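Local coordinates for protein YcaO (Methanopyrus kandleri, PDB 6CIB) that binds ADP and magnesium ions and, as a YcaO-family enzyme, probably uses ATP to activate a peptide backbone amide for thioamidation, at residues A[6-11]-A[244-249]; A[44-49]-A[66-71]; A[139-144]-A[361-366]. One frame throughout, in Å; residues are numbered along the deposited sequence.

Contact 1. Residues A[6-11]-A[244-249]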
# COMPACT_ATOMS: atom_id res chain seq x y z
N TYR A 6 -14.94 -6.41 10.48
CA TYR A 6 -14.07 -5.30 10.88
C TYR A 6 -13.70 -4.46 9.66
O TYR A 6 -13.21 -4.99 8.65
CB TYR A 6 -12.83 -5.84 11.61
CG TYR A 6 -11.94 -4.78 12.21
CD1 TYR A 6 -12.21 -4.24 13.47
CD2 TYR A 6 -10.81 -4.32 11.52
CE1 TYR A 6 -11.37 -3.27 14.02
CE2 TYR A 6 -9.97 -3.36 12.06
CZ TYR A 6 -10.25 -2.84 13.31
OH TYR A 6 -9.41 -1.89 13.83
N ASP A 7 -13.94 -3.16 9.76
CA ASP A 7 -13.67 -2.27 8.63
C ASP A 7 -13.16 -0.89 9.06
O ASP A 7 -13.62 0.13 8.55
CB ASP A 7 -14.88 -2.19 7.69
CG ASP A 7 -16.08 -1.47 8.31
OD1 ASP A 7 -16.17 -1.32 9.55
OD2 ASP A 7 -16.95 -1.05 7.51
N VAL A 8 -12.19 -0.87 9.97
CA VAL A 8 -11.59 0.37 10.43
C VAL A 8 -10.38 0.71 9.51
O VAL A 8 -10.52 1.53 8.59
CB VAL A 8 -11.27 0.31 11.95
CG1 VAL A 8 -10.71 1.63 12.45
CG2 VAL A 8 -12.52 -0.04 12.75
N GLU A 9 -9.24 0.04 9.71
CA GLU A 9 -8.04 0.25 8.89
C GLU A 9 -8.07 -0.50 7.56
O GLU A 9 -7.38 -0.12 6.63
CB GLU A 9 -6.77 -0.18 9.65
CG GLU A 9 -6.45 0.66 10.88
CD GLU A 9 -7.21 0.22 12.11
OE1 GLU A 9 -8.00 -0.75 12.05
OE2 GLU A 9 -7.00 0.85 13.16
N GLY A 10 -8.85 -1.59 7.51
CA GLY A 10 -9.01 -2.41 6.31
C GLY A 10 -10.19 -3.36 6.48
O GLY A 10 -10.83 -3.36 7.54
N PHE A 11 -10.47 -4.16 5.45
CA PHE A 11 -11.61 -5.08 5.43
C PHE A 11 -11.19 -6.47 5.87
O PHE A 11 -10.44 -7.16 5.18
CB PHE A 11 -12.26 -5.11 4.03
CG PHE A 11 -12.67 -3.76 3.52
CD1 PHE A 11 -13.88 -3.19 3.93
CD2 PHE A 11 -11.85 -3.06 2.64
CE1 PHE A 11 -14.26 -1.93 3.46
CE2 PHE A 11 -12.22 -1.81 2.16
CZ PHE A 11 -13.42 -1.25 2.57
N ALA A 244 -10.15 5.63 3.66
CA ALA A 244 -9.06 6.25 2.89
C ALA A 244 -8.39 7.40 3.66
O ALA A 244 -7.16 7.52 3.65
CB ALA A 244 -9.56 6.72 1.53
N VAL A 245 -9.20 8.23 4.32
CA VAL A 245 -8.71 9.34 5.15
C VAL A 245 -7.91 8.78 6.34
O VAL A 245 -6.79 9.24 6.62
CB VAL A 245 -9.87 10.23 5.68
CG1 VAL A 245 -9.38 11.29 6.66
CG2 VAL A 245 -10.59 10.89 4.53
N LEU A 246 -8.51 7.79 7.03
CA LEU A 246 -7.88 7.16 8.18
C LEU A 246 -6.51 6.56 7.82
O LEU A 246 -5.52 6.79 8.51
CB LEU A 246 -8.80 6.09 8.80
CG LEU A 246 -8.19 5.34 9.99
CD1 LEU A 246 -7.95 6.26 11.18
CD2 LEU A 246 -9.06 4.16 10.38
N ARG A 247 -6.47 5.81 6.72
CA ARG A 247 -5.23 5.21 6.24
C ARG A 247 -4.12 6.22 5.99
O ARG A 247 -2.99 6.00 6.40
CB ARG A 247 -5.48 4.39 4.98
CG ARG A 247 -6.14 3.06 5.25
CD ARG A 247 -6.59 2.42 3.94
NE ARG A 247 -6.83 1.01 4.19
CZ ARG A 247 -6.70 0.03 3.30
NH1 ARG A 247 -6.33 0.27 2.03
NH2 ARG A 247 -6.92 -1.22 3.70
N ALA A 248 -4.46 7.34 5.34
CA ALA A 248 -3.49 8.43 5.07
C ALA A 248 -2.92 9.04 6.36
O ALA A 248 -1.70 9.23 6.48
CB ALA A 248 -4.12 9.50 4.19
N LEU A 249 -3.80 9.32 7.32
CA LEU A 249 -3.40 9.86 8.63
C LEU A 249 -2.53 8.89 9.43
O LEU A 249 -1.55 9.31 10.05
CB LEU A 249 -4.64 10.29 9.44
CG LEU A 249 -5.38 11.53 8.93
CD1 LEU A 249 -6.74 11.68 9.60
CD2 LEU A 249 -4.57 12.81 9.12

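Contact 2. Residues A[44-49]-A[66-71]. With OXM (oxamic acid), chain I; ADP (adenosine-5'-diphosphate), chain G.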
# COMPACT_ATOMS: atom_id res chain seq x y z
N PRO A 44 -2.17 10.51 19.26
CA PRO A 44 -3.00 9.40 19.74
C PRO A 44 -2.75 8.06 19.03
O PRO A 44 -3.39 7.07 19.40
CB PRO A 44 -4.41 9.89 19.43
CG PRO A 44 -4.25 10.65 18.15
CD PRO A 44 -2.87 11.29 18.21
N ILE A 45 -1.85 8.02 18.03
CA ILE A 45 -1.70 6.83 17.18
C ILE A 45 -0.56 5.90 17.61
O ILE A 45 0.61 6.30 17.60
CB ILE A 45 -1.53 7.19 15.66
CG1 ILE A 45 -2.74 8.00 15.14
CG2 ILE A 45 -1.29 5.93 14.82
CD1 ILE A 45 -4.11 7.37 15.38
N PRO A 46 -0.91 4.65 17.97
CA PRO A 46 0.09 3.61 18.24
C PRO A 46 0.83 3.22 16.98
O PRO A 46 0.20 2.95 15.94
CB PRO A 46 -0.76 2.42 18.73
CG PRO A 46 -2.10 2.96 19.03
CD PRO A 46 -2.28 4.16 18.16
N VAL A 47 2.16 3.22 17.07
CA VAL A 47 3.03 2.78 15.97
C VAL A 47 3.96 1.69 16.53
O VAL A 47 4.44 1.79 17.66
CB VAL A 47 3.85 3.95 15.34
CG1 VAL A 47 4.78 3.44 14.23
CG2 VAL A 47 2.92 5.03 14.79
N GLU A 48 4.21 0.66 15.72
CA GLU A 48 5.03 -0.48 16.11
C GLU A 48 6.21 -0.64 15.16
O GLU A 48 6.05 -0.54 13.94
CB GLU A 48 4.18 -1.75 16.13
CG GLU A 48 3.18 -1.81 17.27
CD GLU A 48 3.84 -2.06 18.62
OE1 GLU A 48 4.74 -2.91 18.70
OE2 GLU A 48 3.44 -1.41 19.60
N ILE A 49 7.39 -0.87 15.72
CA ILE A 49 8.59 -1.04 14.87
C ILE A 49 9.18 -2.42 15.12
O ILE A 49 9.26 -2.86 16.27
CB ILE A 49 9.64 0.09 15.07
CG1 ILE A 49 9.08 1.44 14.63
CG2 ILE A 49 10.92 -0.17 14.28
CD1 ILE A 49 8.62 2.29 15.78
N THR A 66 -5.39 2.25 14.82
CA THR A 66 -6.08 3.11 15.78
C THR A 66 -5.95 2.57 17.21
O THR A 66 -6.13 3.32 18.17
CB THR A 66 -7.57 3.29 15.45
OG1 THR A 66 -8.20 2.01 15.40
CG2 THR A 66 -7.73 3.98 14.09
N THR A 67 -5.65 1.27 17.33
CA THR A 67 -5.47 0.60 18.62
C THR A 67 -4.11 -0.08 18.65
O THR A 67 -3.53 -0.38 17.60
CB THR A 67 -6.54 -0.50 18.85
OG1 THR A 67 -6.46 -1.46 17.80
CG2 THR A 67 -7.97 0.09 18.92
N ARG A 68 -3.61 -0.33 19.87
CA ARG A 68 -2.31 -0.98 20.07
C ARG A 68 -2.35 -2.40 19.52
O ARG A 68 -1.36 -2.87 18.94
CB ARG A 68 -1.93 -0.97 21.56
CG ARG A 68 -0.56 -1.58 21.91
CD ARG A 68 0.63 -0.85 21.27
NE ARG A 68 0.68 0.56 21.66
CZ ARG A 68 1.48 1.48 21.11
NH1 ARG A 68 2.32 1.15 20.12
NH2 ARG A 68 1.44 2.73 21.55
N ILE A 69 -3.50 -3.07 19.68
CA ILE A 69 -3.70 -4.40 19.12
C ILE A 69 -3.52 -4.37 17.59
O ILE A 69 -2.72 -5.14 17.05
CB ILE A 69 -5.06 -5.05 19.55
CG1 ILE A 69 -5.01 -5.52 21.01
CG2 ILE A 69 -5.37 -6.26 18.66
CD1 ILE A 69 -6.37 -5.89 21.62
N GLN A 70 -4.23 -3.47 16.91
CA GLN A 70 -4.13 -3.40 15.43
C GLN A 70 -2.72 -3.04 14.95
O GLN A 70 -2.24 -3.59 13.96
CB GLN A 70 -5.18 -2.46 14.81
CG GLN A 70 -5.09 -2.24 13.29
CD GLN A 70 -5.14 -3.53 12.45
OE1 GLN A 70 -5.60 -4.58 12.91
NE2 GLN A 70 -4.66 -3.44 11.20
N ALA A 71 -2.06 -2.13 15.67
CA ALA A 71 -0.68 -1.77 15.35
C ALA A 71 0.26 -2.97 15.45
O ALA A 71 1.17 -3.12 14.63
CB ALA A 71 -0.20 -0.64 16.25
C1 OXM I . -1.18 2.52 25.73
N1 OXM I . -0.77 3.58 26.41
O1 OXM I . -1.97 1.69 26.20
C2 OXM I . -0.68 2.34 24.36
O2 OXM I . -0.79 1.22 23.82
O3 OXM I . -0.16 3.32 23.78
PB ADP G . -0.51 -1.30 4.62
O1B ADP G . -0.96 -2.56 3.90
O2B ADP G . -0.97 -0.01 3.97
O3B ADP G . 0.95 -1.28 5.03
PA ADP G . -1.16 -1.97 7.36
O1A ADP G . -2.50 -1.90 8.03
O2A ADP G . -0.02 -1.27 8.06
O3A ADP G . -1.42 -1.30 5.94
O5' ADP G . -0.81 -3.52 7.12
C5' ADP G . 0.50 -4.09 6.98
C4' ADP G . 0.36 -5.57 6.55
O4' ADP G . -0.39 -6.30 7.53
C3' ADP G . -0.41 -5.76 5.24
O3' ADP G . 0.05 -6.94 4.57
C2' ADP G . -1.84 -5.97 5.71
O2' ADP G . -2.64 -6.65 4.74
C1' ADP G . -1.64 -6.77 6.99
N9 ADP G . -2.70 -6.56 7.99
C8 ADP G . -2.98 -5.39 8.60
N7 ADP G . -4.01 -5.53 9.46
C5 ADP G . -4.39 -6.81 9.44
C6 ADP G . -5.43 -7.62 10.13
N6 ADP G . -6.25 -7.04 11.03
N1 ADP G . -5.51 -8.93 9.81
C2 ADP G . -4.68 -9.51 8.90
N3 ADP G . -3.72 -8.83 8.24
C4 ADP G . -3.53 -7.50 8.47
O HOH W 1 -5.72 5.94 18.11

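Contact 3. Residues A[139-144]-A[361-366]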
# COMPACT_ATOMS: atom_id res chain seq x y z
N ASP A 139 17.47 -7.96 -12.98
CA ASP A 139 16.83 -7.31 -14.14
C ASP A 139 17.02 -5.80 -14.35
O ASP A 139 17.72 -5.13 -13.57
CB ASP A 139 15.34 -7.69 -14.18
CG ASP A 139 15.12 -9.18 -14.37
OD1 ASP A 139 16.12 -9.93 -14.49
OD2 ASP A 139 13.95 -9.61 -14.39
N ALA A 140 16.39 -5.29 -15.41
CA ALA A 140 16.47 -3.89 -15.86
C ALA A 140 16.05 -2.87 -14.80
O ALA A 140 16.68 -1.82 -14.66
CB ALA A 140 15.66 -3.70 -17.14
N LEU A 141 14.99 -3.18 -14.06
CA LEU A 141 14.49 -2.31 -13.00
C LEU A 141 14.55 -3.01 -11.64
O LEU A 141 14.51 -4.25 -11.59
CB LEU A 141 13.07 -1.83 -13.31
CG LEU A 141 12.85 -0.95 -14.55
CD1 LEU A 141 11.41 -0.50 -14.60
CD2 LEU A 141 13.78 0.26 -14.61
N PRO A 142 14.68 -2.23 -10.53
CA PRO A 142 14.65 -2.87 -9.21
C PRO A 142 13.29 -3.48 -8.89
O PRO A 142 12.24 -2.98 -9.33
CB PRO A 142 14.94 -1.71 -8.25
CG PRO A 142 15.60 -0.66 -9.07
CD PRO A 142 14.96 -0.79 -10.43
N SER A 143 13.32 -4.57 -8.13
CA SER A 143 12.14 -5.19 -7.54
C SER A 143 11.58 -4.26 -6.46
O SER A 143 12.27 -3.32 -6.03
CB SER A 143 12.52 -6.55 -6.94
OG SER A 143 13.51 -6.41 -5.93
N HIS A 144 10.34 -4.49 -6.05
CA HIS A 144 9.68 -3.67 -5.01
C HIS A 144 8.47 -4.41 -4.42
O HIS A 144 8.22 -5.57 -4.78
CB HIS A 144 9.31 -2.27 -5.54
CG HIS A 144 8.37 -2.29 -6.71
ND1 HIS A 144 7.02 -2.47 -6.56
CD2 HIS A 144 8.60 -2.14 -8.03
CE1 HIS A 144 6.44 -2.43 -7.75
NE2 HIS A 144 7.38 -2.24 -8.66
N GLU A 361 10.77 5.84 -12.08
CA GLU A 361 10.40 6.72 -13.20
C GLU A 361 10.12 5.97 -14.50
O GLU A 361 9.32 6.44 -15.32
CB GLU A 361 11.46 7.81 -13.43
CG GLU A 361 11.27 9.01 -12.51
CD GLU A 361 12.39 10.04 -12.60
OE1 GLU A 361 13.17 10.04 -13.59
OE2 GLU A 361 12.49 10.86 -11.66
N ALA A 362 10.74 4.80 -14.65
CA ALA A 362 10.52 3.95 -15.81
C ALA A 362 9.20 3.16 -15.79
O ALA A 362 8.78 2.65 -16.83
CB ALA A 362 11.70 3.00 -16.00
N ARG A 363 8.56 3.06 -14.62
CA ARG A 363 7.31 2.31 -14.46
C ARG A 363 6.08 3.21 -14.68
O ARG A 363 5.17 3.26 -13.85
CB ARG A 363 7.26 1.61 -13.09
CG ARG A 363 8.30 0.52 -12.87
CD ARG A 363 8.15 -0.10 -11.49
NE ARG A 363 9.12 -1.17 -11.22
CZ ARG A 363 8.93 -2.46 -11.52
NH1 ARG A 363 7.81 -2.87 -12.10
NH2 ARG A 363 9.87 -3.34 -11.22
N VAL A 364 6.09 3.89 -15.82
CA VAL A 364 5.09 4.90 -16.20
C VAL A 364 3.67 4.32 -16.24
O VAL A 364 2.73 4.96 -15.79
CB VAL A 364 5.46 5.56 -17.57
CG1 VAL A 364 4.32 6.40 -18.14
CG2 VAL A 364 6.71 6.41 -17.43
N GLY A 365 3.54 3.10 -16.77
CA GLY A 365 2.23 2.49 -17.00
C GLY A 365 1.45 3.19 -18.10
O GLY A 365 2.01 4.00 -18.85
N ASN A 366 0.16 2.89 -18.20
CA ASN A 366 -0.72 3.53 -19.19
C ASN A 366 -0.99 4.97 -18.79
O ASN A 366 -1.67 5.23 -17.81
CB ASN A 366 -2.03 2.74 -19.35
CG ASN A 366 -1.82 1.35 -19.91
OD1 ASN A 366 -0.75 1.04 -20.45
ND2 ASN A 366 -2.84 0.51 -19.80
O HOH W 2 11.49 -0.59 -9.98

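Contact 1. Residues A[6-11]-A[244-249]
An N-terminal loop laid against helix 241-260, at the edge of the nucleotide pocket of this YcaO protein, makes this buried contact. Its polar part is a two-pronged grip on a single backbone oxygen. The R247 chain, extended from CG to NE, carries its guanidinium off the helix and side-on to the loop, so that both NE and NH2 donate to E9 O. The NE bond is short and nearly straight, 2.7 Å from R247 NE to E9 O with an N-H...O angle of 164°. From R247 NH2 to E9 O the distance is 3.2 Å and the angle 136°, a more bent bond that lands on a carbonyl lone pair. Because E9 O lies in the guanidinium plane, the two bonds fix the rotation of the group, and arginine suits the place because NE and NH2 can share one acceptor. One residue earlier on the helix, L246 points at the loop with CG anti to the backbone N (chi1 178°); its CD2 meets V8 CG1 at 3.7 Å, the two side chains crossing obliquely. E9 is also held by its carboxylate: Y6 OH donates to the syn lone pair of OE1, while OE2 accepts from T66 N. G10 passes the arginine's end, where a side chain would crowd the guanidinium; its CA lies 3.5 Å from R247 NH2.

Contact 2. Residues A[44-49]-A[66-71]
All three guanidinium nitrogens of R68 are engaged at once, by a bound oxamic acid and by neighbouring strands. R68 NE donates to OXM O2 at 2.7 Å and R68 NH2 to OXM O3 at 2.8 Å, both almost straight, a fork matching the oxamate carboxylate; NH2 also donates to D40 O of strand 34-42. R68 NH1 turns to strand 45-54, forming a salt bridge to the anti lone pair of E48 OE2 at 2.8 Å and a weak bond to V47 O. The E48 carboxylate plane is turned 79° from the guanidinium plane, and with S39 OG on OE2 and R50 on OE1 its buried charge is probably well compensated. Bends at chi2 and chi3 fold the arginine over P46, whose CB sits 3.4 Å from R68 CZ, over the centre of one face. The segments are the beginning of strand 45-54, the middle strand of a three-stranded antiparallel sheet, and the loop and first turn starting helix 68-85, which T67 N-caps: Q70 N donates to T67 OG1. An alanine in place of R68 would remove the oxamate fork and the bridge to E48, and would probably loosen the helix start against the strand. Small A71 lets its CB approach P46 CB to 4.0 Å. The end of Q70 leads off to the adenine, Q70 NE2 donating to ADP N7 at 2.8 Å and OE1 accepting from N6.

Contact 3. Residues A[139-144]-A[361-366]
Two irregular loops meet here, nearest at L141 and A362 with their CA atoms 7.9 Å apart, and R363 is the centre of an inverse gamma turn. From that turn the R363 chain runs extended from CG to NE and inserts its guanidinium between L141 and H144. On one face lies L141 CD1, offset toward the rim; on the opposite face H144 NE2 stands 3.2 Å above the plane, over its centre. The imidazole meets the guanidinium tip to tip and edge-on, the two planes 89° apart, so this is not a ring-face stack. H144 has CG in the crowded position between backbone N and carbonyl carbon (chi1 60°), and its ND1 is held by N146 N, which helps to fix the ring's rotation. The edge of the guanidinium is polar: R363 NH2 donates to P142 O at 3.1 Å, approaching from above the carbonyl plane. A water completes the join, donating to P142 O and accepting from R363 NE at 2.7 Å. The charge itself is answered by E131, whose OE2 forms a salt bridge with R363 NH1, so a long, cationic side chain suits the site. Leucine suits its place through its apolar branches: L141 CD2 packs on A362 CB at 3.7 Å, and L141 CD1 reaches R363 CG at 3.7 Å. The first loop leads into edge strand 148-150, the second follows its antiparallel neighbour 346-351; H144 and R363 both touch R350 of that neighbour, while W105 packs on L141 and R363.

How the contacts relate
Contacts 1 and 2 are neighbours, their centres about 13 Å apart, and both border the ADP pocket. E9 of the first packs on Q70 of the second and L246 on T66 CG2, while helix 241-260 also packs against I45 of contact 2. Contact 3 lies on the opposite side of the chain's centre, about 28 Å from contact 1 and 32 Å from contact 2 between centres. Along the chain, contact 2 closes well within the span that contact 1 bridges, whereas contact 3 opens inside that span and closes beyond it. Contacts 1 and 2 thus join the N-terminal loop and the start of the nucleotide-binding helix to helix 241-260, while contact 3 separately joins two loops beside the five-stranded sheet.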